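Long-range contact in glycosyl hydrolase, family 38 (Enterococcus faecalis, PDB 5KBP), which probably hydrolyses alpha-mannosidic bonds in carbohydrates as a metal-dependent family 38 glycoside hydrolase: residues A[292-304]-A[567-579]. Residues are numbered along the deposited sequence; the frame is centred on the assembly and turned at random.
Sequences GWYTLANTSSARV and DIGNEYIFFKPTE
E571 OE1 is gripped by two nitrogens of R303, NE at 2.8 Å and NH2 at 3.0 Å, in a side-on salt bridge. The oxygen lies near the guanidinium plane, whereas the carboxylate is turned 74° against it, and the two nitrogens reach OE1 from opposite faces of the carboxylate. R303 NH2 also pairs with D362, so the guanidinium bridges two acids. A302 sets its CB against the backbone oxygen of E571.

At the middle of the contact, the side-chain amide of N298 reaches the other backbone: F574 N donates to N298 OD1 over 2.9 Å, almost straight at the hydrogen (167°) but from above the amide plane. N298 ND2 is bound by E737, which fixes the rotation of the amide, and N298 CB rests on Y572 O.

Apolar packing flanks this bond. L296 lies alongside Y572, its CD2 3.7 Å from Y572 CB and its CD1 near ring atom CD1, while T299 CG2 approaches the same ring obliquely. With CG1 anti to its carbonyl carbon (chi1 -57°), I573 brings CD1 back to W293 O and to 3.9 Å from Y294 CD1. N570 OD1 accepts from the backbone N of both Y572 and I573, an Asx motif that shapes the loop presenting these side chains.

Here the 3-10 turn 297-299, just ahead of helix 304-332, docks on the loop between strands 555-566 and 583-584, a buried interdomain junction joining the alpha-mannosidase middle domain to the C-terminal beta domain of the family 38 architecture.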
loop_
_atom_site.group_PDB
_atom_site.type_symbol
_atom_site.label_atom_id
_atom_site.label_comp_id
_atom_site.label_asym_id
_atom_site.label_seq_id
_atom_site.Cartn_x
_atom_site.Cartn_y
_atom_site.Cartn_z
ATOM N N GLY A 292 -32.592 7.523 -15.250
ATOM C CA GLY A 292 -32.157 7.251 -13.897
ATOM C C GLY A 292 -31.474 5.918 -13.684
ATOM O O GLY A 292 -31.124 5.599 -12.540
ATOM N N TRP A 293 -31.269 5.131 -14.742
ATOM C CA TRP A 293 -30.634 3.827 -14.613
ATOM C C TRP A 293 -29.115 3.894 -14.613
ATOM O O TRP A 293 -28.472 2.986 -14.073
ATOM C CB TRP A 293 -31.087 2.895 -15.743
ATOM C CG TRP A 293 -32.527 2.509 -15.658
ATOM C CD1 TRP A 293 -33.525 2.870 -16.515
ATOM C CD2 TRP A 293 -33.132 1.682 -14.659
ATOM N NE1 TRP A 293 -34.716 2.315 -16.113
ATOM C CE2 TRP A 293 -34.502 1.582 -14.974
ATOM C CE3 TRP A 293 -32.649 1.017 -13.529
ATOM C CZ2 TRP A 293 -35.392 0.843 -14.200
ATOM C CZ3 TRP A 293 -33.533 0.286 -12.762
ATOM C CH2 TRP A 293 -34.889 0.203 -13.102
ATOM N N TYR A 294 -28.527 4.932 -15.199
ATOM C CA TYR A 294 -27.078 5.023 -15.332
ATOM C C TYR A 294 -26.563 6.353 -14.802
ATOM O O TYR A 294 -25.680 6.981 -15.393
ATOM C CB TYR A 294 -26.653 4.803 -16.781
ATOM C CG TYR A 294 -27.087 3.457 -17.310
ATOM C CD1 TYR A 294 -26.342 2.314 -17.048
ATOM C CD2 TYR A 294 -28.252 3.324 -18.052
ATOM C CE1 TYR A 294 -26.741 1.078 -17.520
ATOM C CE2 TYR A 294 -28.658 2.093 -18.528
ATOM C CZ TYR A 294 -27.899 0.973 -18.260
ATOM O OH TYR A 294 -28.299 -0.255 -18.733
ATOM N N THR A 295 -27.114 6.800 -13.671
ATOM C CA THR A 295 -26.534 7.933 -12.957
ATOM C C THR A 295 -25.201 7.558 -12.322
ATOM O O THR A 295 -24.322 8.414 -12.167
ATOM C CB THR A 295 -27.510 8.431 -11.886
ATOM O OG1 THR A 295 -28.763 8.767 -12.497
ATOM C CG2 THR A 295 -26.964 9.659 -11.171
ATOM N N LEU A 296 -25.032 6.280 -11.972
ATOM C CA LEU A 296 -23.887 5.772 -11.218
ATOM C C LEU A 296 -23.797 6.402 -9.833
ATOM O O LEU A 296 -22.717 6.453 -9.238
ATOM C CB LEU A 296 -22.573 5.964 -11.988
ATOM C CG LEU A 296 -22.598 5.470 -13.436
ATOM C CD1 LEU A 296 -21.234 5.623 -14.087
ATOM C CD2 LEU A 296 -23.073 4.024 -13.507
ATOM N N ALA A 297 -24.928 6.875 -9.305
ATOM C CA ALA A 297 -24.928 7.500 -7.987
ATOM C C ALA A 297 -24.683 6.486 -6.879
ATOM O O ALA A 297 -24.216 6.857 -5.796
ATOM C CB ALA A 297 -26.250 8.226 -7.744
ATOM N N ASN A 298 -24.984 5.208 -7.124
ATOM C CA ASN A 298 -24.762 4.171 -6.122
ATOM C C ASN A 298 -23.287 3.893 -5.866
ATOM O O ASN A 298 -22.973 3.059 -5.010
ATOM C CB ASN A 298 -25.474 2.881 -6.535
ATOM C CG ASN A 298 -26.980 3.017 -6.500
ATOM O OD1 ASN A 298 -27.663 2.759 -7.491
ATOM N ND2 ASN A 298 -27.508 3.438 -5.357
ATOM N N THR A 299 -22.376 4.560 -6.578
ATOM C CA THR A 299 -20.963 4.468 -6.231
ATOM C C THR A 299 -20.684 5.082 -4.867
ATOM O O THR A 299 -19.700 4.718 -4.213
ATOM C CB THR A 299 -20.110 5.155 -7.299
ATOM O OG1 THR A 299 -20.560 6.504 -7.480
ATOM C CG2 THR A 299 -20.202 4.413 -8.623
ATOM N N SER A 300 -21.538 6.005 -4.419
ATOM C CA SER A 300 -21.355 6.642 -3.122
ATOM C C SER A 300 -21.472 5.657 -1.965
ATOM O O SER A 300 -20.935 5.922 -0.884
ATOM C CB SER A 300 -22.371 7.775 -2.956
ATOM O OG SER A 300 -23.675 7.346 -3.310
ATOM N N SER A 301 -22.156 4.530 -2.163
ATOM C CA SER A 301 -22.286 3.510 -1.132
ATOM C C SER A 301 -21.394 2.299 -1.371
ATOM O O SER A 301 -21.305 1.433 -0.494
ATOM C CB SER A 301 -23.745 3.049 -1.018
ATOM O OG SER A 301 -24.185 2.434 -2.217
ATOM N N ALA A 302 -20.741 2.215 -2.528
ATOM C CA ALA A 302 -19.846 1.101 -2.807
ATOM C C ALA A 302 -18.579 1.220 -1.971
ATOM O O ALA A 302 -17.947 2.280 -1.935
ATOM C CB ALA A 302 -19.497 1.065 -4.294
ATOM N N ARG A 303 -18.208 0.126 -1.304
ATOM C CA ARG A 303 -17.023 0.064 -0.448
ATOM C C ARG A 303 -16.983 1.254 0.516
ATOM O O ARG A 303 -16.167 2.167 0.400
ATOM C CB ARG A 303 -15.746 -0.000 -1.291
ATOM C CG ARG A 303 -15.681 -1.178 -2.252
ATOM C CD ARG A 303 -14.402 -1.131 -3.072
ATOM N NE ARG A 303 -14.312 -2.215 -4.046
ATOM C CZ ARG A 303 -13.614 -3.332 -3.865
ATOM N NH1 ARG A 303 -12.938 -3.524 -2.739
ATOM N NH2 ARG A 303 -13.588 -4.259 -4.814
ATOM N N VAL A 304 -17.901 1.206 1.485
ATOM C CA VAL A 304 -18.107 2.339 2.386
ATOM C C VAL A 304 -16.854 2.634 3.204
ATOM O O VAL A 304 -16.637 3.776 3.630
ATOM C CB VAL A 304 -19.330 2.077 3.288
ATOM C CG1 VAL A 304 -19.097 0.858 4.170
ATOM C CG2 VAL A 304 -19.663 3.307 4.124
ATOM N N ASP A 567 -29.098 -7.085 -3.282
ATOM C CA ASP A 567 -28.505 -6.230 -4.306
ATOM C C ASP A 567 -27.730 -7.121 -5.263
ATOM O O ASP A 567 -26.701 -7.692 -4.888
ATOM C CB ASP A 567 -27.604 -5.164 -3.688
ATOM C CG ASP A 567 -26.988 -4.247 -4.729
ATOM O OD1 ASP A 567 -27.477 -4.229 -5.877
ATOM O OD2 ASP A 567 -26.021 -3.532 -4.395
ATOM N N ILE A 568 -28.224 -7.238 -6.494
ATOM C CA ILE A 568 -27.576 -8.058 -7.509
ATOM C C ILE A 568 -27.052 -7.154 -8.617
ATOM O O ILE A 568 -27.040 -7.532 -9.794
ATOM C CB ILE A 568 -28.536 -9.127 -8.061
ATOM C CG1 ILE A 568 -29.821 -8.481 -8.583
ATOM C CG2 ILE A 568 -28.854 -10.159 -6.986
ATOM C CD1 ILE A 568 -30.784 -9.466 -9.207
ATOM N N GLY A 569 -26.613 -5.954 -8.246
ATOM C CA GLY A 569 -26.042 -5.033 -9.206
ATOM C C GLY A 569 -24.534 -5.138 -9.294
ATOM O O GLY A 569 -23.987 -6.232 -9.473
ATOM N N ASN A 570 -23.849 -4.006 -9.167
ATOM C CA ASN A 570 -22.394 -3.965 -9.231
ATOM C C ASN A 570 -21.907 -2.788 -8.393
ATOM O O ASN A 570 -22.682 -2.154 -7.671
ATOM C CB ASN A 570 -21.926 -3.883 -10.690
ATOM C CG ASN A 570 -22.648 -2.804 -11.476
ATOM O OD1 ASN A 570 -22.853 -1.693 -10.988
ATOM N ND2 ASN A 570 -23.047 -3.132 -12.699
ATOM N N GLU A 571 -20.609 -2.491 -8.494
ATOM C CA GLU A 571 -20.042 -1.373 -7.748
ATOM C C GLU A 571 -20.582 -0.030 -8.217
ATOM O O GLU A 571 -20.466 0.961 -7.486
ATOM C CB GLU A 571 -18.517 -1.393 -7.853
ATOM C CG GLU A 571 -17.895 -2.715 -7.431
ATOM C CD GLU A 571 -16.381 -2.661 -7.363
ATOM O OE1 GLU A 571 -15.823 -2.918 -6.275
ATOM O OE2 GLU A 571 -15.749 -2.350 -8.393
ATOM N N TYR A 572 -21.173 0.029 -9.409
ATOM C CA TYR A 572 -21.741 1.267 -9.929
ATOM C C TYR A 572 -23.205 1.450 -9.550
ATOM O O TYR A 572 -23.622 2.565 -9.215
ATOM C CB TYR A 572 -21.623 1.308 -11.455
ATOM C CG TYR A 572 -20.227 1.523 -11.992
ATOM C CD1 TYR A 572 -19.728 2.802 -12.187
ATOM C CD2 TYR A 572 -19.420 0.445 -12.331
ATOM C CE1 TYR A 572 -18.456 3.006 -12.690
ATOM C CE2 TYR A 572 -18.146 0.638 -12.835
ATOM C CZ TYR A 572 -17.668 1.920 -13.012
ATOM O OH TYR A 572 -16.400 2.116 -13.512
ATOM N N ILE A 573 -23.997 0.382 -9.609
ATOM C CA ILE A 573 -25.451 0.480 -9.601
ATOM C C ILE A 573 -26.030 -0.512 -8.603
ATOM O O ILE A 573 -25.589 -1.664 -8.524
ATOM C CB ILE A 573 -26.032 0.231 -11.011
ATOM C CG1 ILE A 573 -25.435 1.225 -12.013
ATOM C CG2 ILE A 573 -27.551 0.331 -10.999
ATOM C CD1 ILE A 573 -25.919 1.039 -13.430
ATOM N N PHE A 574 -27.020 -0.056 -7.838
ATOM C CA PHE A 574 -27.807 -0.918 -6.970
ATOM C C PHE A 574 -29.030 -1.419 -7.725
ATOM O O PHE A 574 -29.662 -0.666 -8.471
ATOM C CB PHE A 574 -28.240 -0.167 -5.708
ATOM C CG PHE A 574 -29.336 -0.851 -4.932
ATOM C CD1 PHE A 574 -29.037 -1.838 -4.008
ATOM C CD2 PHE A 574 -30.665 -0.492 -5.109
ATOM C CE1 PHE A 574 -30.038 -2.465 -3.287
ATOM C CE2 PHE A 574 -31.673 -1.116 -4.390
ATOM C CZ PHE A 574 -31.358 -2.105 -3.477
ATOM N N PHE A 575 -29.363 -2.693 -7.524
ATOM C CA PHE A 575 -30.559 -3.265 -8.137
ATOM C C PHE A 575 -31.091 -4.358 -7.223
ATOM O O PHE A 575 -30.429 -5.383 -7.028
ATOM C CB PHE A 575 -30.264 -3.812 -9.531
ATOM C CG PHE A 575 -31.481 -4.347 -10.236
ATOM C CD1 PHE A 575 -32.371 -3.487 -10.859
ATOM C CD2 PHE A 575 -31.740 -5.707 -10.270
ATOM C CE1 PHE A 575 -33.493 -3.972 -11.504
ATOM C CE2 PHE A 575 -32.860 -6.200 -10.915
ATOM C CZ PHE A 575 -33.738 -5.331 -11.533
ATOM N N LYS A 576 -32.279 -4.143 -6.678
ATOM C CA LYS A 576 -32.906 -5.132 -5.811
ATOM C C LYS A 576 -33.473 -6.271 -6.650
ATOM O O LYS A 576 -34.103 -6.015 -7.683
ATOM C CB LYS A 576 -34.019 -4.487 -4.987
ATOM C CG LYS A 576 -34.723 -5.429 -4.026
ATOM C CD LYS A 576 -35.926 -4.753 -3.386
ATOM C CE LYS A 576 -36.954 -4.349 -4.436
ATOM N NZ LYS A 576 -38.149 -3.701 -3.826
ATOM N N PRO A 577 -33.256 -7.528 -6.258
ATOM C CA PRO A 577 -33.894 -8.641 -6.971
ATOM C C PRO A 577 -35.408 -8.485 -6.987
ATOM O O PRO A 577 -36.009 -7.925 -6.068
ATOM C CB PRO A 577 -33.456 -9.878 -6.175
ATOM C CG PRO A 577 -32.893 -9.348 -4.885
ATOM C CD PRO A 577 -32.346 -7.999 -5.203
ATOM N N THR A 578 -36.019 -8.993 -8.060
ATOM C CA THR A 578 -37.400 -8.637 -8.375
ATOM C C THR A 578 -38.392 -9.166 -7.346
ATOM O O THR A 578 -39.467 -8.581 -7.174
ATOM C CB THR A 578 -37.767 -9.146 -9.771
ATOM O OG1 THR A 578 -37.685 -10.577 -9.802
ATOM C CG2 THR A 578 -36.818 -8.571 -10.808
ATOM N N GLU A 579 -38.064 -10.258 -6.655
ATOM C CA GLU A 579 -38.969 -10.821 -5.662
ATOM C C GLU A 579 -38.658 -10.369 -4.242
ATOM O O GLU A 579 -39.443 -10.656 -3.332
ATOM C CB GLU A 579 -38.944 -12.355 -5.723
ATOM C CG GLU A 579 -39.060 -12.926 -7.128
ATOM C CD GLU A 579 -40.255 -12.388 -7.891
ATOM O OE1 GLU A 579 -41.333 -12.225 -7.284
ATOM O OE2 GLU A 579 -40.113 -12.124 -9.104
#